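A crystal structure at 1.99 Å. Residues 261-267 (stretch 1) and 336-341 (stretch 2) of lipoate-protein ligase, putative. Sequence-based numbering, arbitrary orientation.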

# COMPACT_ATOMS: atom_id res chain seq x y z
N ARG A 261 -5.20 25.78 2.21
CA ARG A 261 -4.31 24.66 1.97
C ARG A 261 -3.05 24.81 2.83
O ARG A 261 -2.46 25.89 2.89
CB ARG A 261 -3.91 24.50 0.50
CG ARG A 261 -2.92 23.29 0.29
CD ARG A 261 -1.87 23.55 -0.76
NE ARG A 261 -0.80 22.53 -0.75
CZ ARG A 261 0.44 22.69 -0.28
NH1 ARG A 261 0.84 23.85 0.23
NH2 ARG A 261 1.30 21.68 -0.33
N ARG A 262 -2.68 23.71 3.49
CA ARG A 262 -1.45 23.64 4.24
C ARG A 262 -0.69 22.35 3.89
O ARG A 262 -1.30 21.36 3.49
CB ARG A 262 -1.78 23.70 5.73
CG ARG A 262 -2.32 25.09 6.17
CD ARG A 262 -2.83 25.02 7.62
NE ARG A 262 -1.78 24.70 8.59
CZ ARG A 262 -0.89 25.57 9.08
NH1 ARG A 262 -0.85 26.84 8.68
NH2 ARG A 262 0.01 25.15 9.97
N GLY A 263 0.63 22.37 4.04
CA GLY A 263 1.48 21.24 3.76
C GLY A 263 2.69 21.19 4.67
O GLY A 263 3.47 22.15 4.77
N ILE A 264 2.85 20.06 5.35
CA ILE A 264 3.99 19.86 6.24
C ILE A 264 4.54 18.50 5.95
O ILE A 264 3.79 17.53 5.76
CB ILE A 264 3.64 20.02 7.77
CG1 ILE A 264 3.21 21.46 8.07
CG2 ILE A 264 4.87 19.76 8.63
CD1 ILE A 264 2.64 21.72 9.47
N LYS A 265 5.87 18.45 5.90
CA LYS A 265 6.63 17.20 5.72
C LYS A 265 7.23 16.82 7.06
O LYS A 265 8.01 17.60 7.65
CB LYS A 265 7.69 17.42 4.68
CG LYS A 265 8.46 16.24 4.23
CD LYS A 265 9.39 16.64 3.04
CE LYS A 265 8.65 17.51 1.94
NZ LYS A 265 9.30 17.51 0.58
N PHE A 266 6.75 15.70 7.59
CA PHE A 266 7.25 15.11 8.80
C PHE A 266 8.15 13.91 8.42
O PHE A 266 8.14 13.45 7.28
CB PHE A 266 6.11 14.65 9.70
CG PHE A 266 5.13 15.74 10.07
CD1 PHE A 266 5.39 16.61 11.09
CD2 PHE A 266 3.90 15.84 9.40
CE1 PHE A 266 4.46 17.63 11.46
CE2 PHE A 266 2.99 16.82 9.74
CZ PHE A 266 3.27 17.73 10.79
N THR A 267 8.92 13.44 9.38
CA THR A 267 9.82 12.32 9.20
C THR A 267 9.07 11.10 8.70
O THR A 267 9.54 10.43 7.81
CB THR A 267 10.50 11.92 10.54
OG1 THR A 267 11.23 13.04 11.04
CG2 THR A 267 11.45 10.75 10.35
N ALA A 336 -2.54 18.32 14.15
CA ALA A 336 -3.20 19.61 14.42
C ALA A 336 -2.49 20.76 13.72
O ALA A 336 -3.13 21.67 13.16
CB ALA A 336 -3.28 19.89 15.89
N GLU A 337 -1.16 20.74 13.78
CA GLU A 337 -0.35 21.79 13.18
C GLU A 337 -0.52 21.80 11.64
O GLU A 337 -0.68 22.84 11.04
CB GLU A 337 1.12 21.61 13.58
CG GLU A 337 2.00 22.76 13.17
CD GLU A 337 3.46 22.60 13.62
OE1 GLU A 337 3.82 21.55 14.23
OE2 GLU A 337 4.25 23.54 13.33
N ALA A 338 -0.54 20.62 11.04
CA ALA A 338 -0.87 20.49 9.60
C ALA A 338 -2.27 21.07 9.28
O ALA A 338 -2.45 21.79 8.29
CB ALA A 338 -0.77 19.04 9.19
N VAL A 339 -3.24 20.79 10.13
CA VAL A 339 -4.60 21.24 9.89
C VAL A 339 -4.73 22.75 10.02
O VAL A 339 -5.41 23.40 9.22
CB VAL A 339 -5.63 20.49 10.83
CG1 VAL A 339 -7.05 21.07 10.70
CG2 VAL A 339 -5.68 19.00 10.47
N VAL A 340 -4.10 23.32 11.04
CA VAL A 340 -4.33 24.74 11.37
C VAL A 340 -3.10 25.43 11.98
O VAL A 340 -2.43 24.88 12.80
CB VAL A 340 -5.61 24.93 12.24
CG1 VAL A 340 -5.56 24.11 13.53
CG2 VAL A 340 -5.88 26.39 12.55
N GLY A 341 -2.85 26.67 11.57
CA GLY A 341 -1.73 27.46 12.10
C GLY A 341 -1.99 27.91 13.55
O GLY A 341 -1.10 28.40 14.28
OXT GLY A 341 -3.13 27.80 14.02

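Residues 261-266 are the end of an extended strand that begins earlier in the chain, and 336-339 are the last turn of a helix that ends just before the C-terminus of the chain. V340 N still donates to A336 O at 2.9 Å, but V340 itself, at phi/psi -149/139, has left helical geometry. The backbones come nearest at I264 and A338, whose CA atoms lie 5.9 Å apart. No backbone hydrogen bond joins the two stretches, so the contact, which buries 319 Å² in total, depends on side chains from the strand. R262, I264 and F266 point toward the helix, as the alternation of an extended strand allows.

R262 supplies the polar part. Carbonyls at a helix end lack the next turn's amide donors, and the guanidinium meets two of them near its plane: R262 NH2 donates to E337 O (2.6 Å, N-H...O angle 153°) and R262 NE to A338 O (3.0 Å, 137°). A second bond from R262 NE, to E337 O at 3.3 Å and 129°, is weak. G341 N lies over one guanidinium face, 3.4 Å from R262 CZ.

I264 and F266 add nonpolar side chains. I264 CD1 reaches 3.7 Å from A338 N and 4.3 Å from A338 CB, while F266 presents its ring edge to the same methyl, with F266 CE2 4.4 Å from A338 CB. The two carbon-carbon distances to A338 CB fit van der Waals packing.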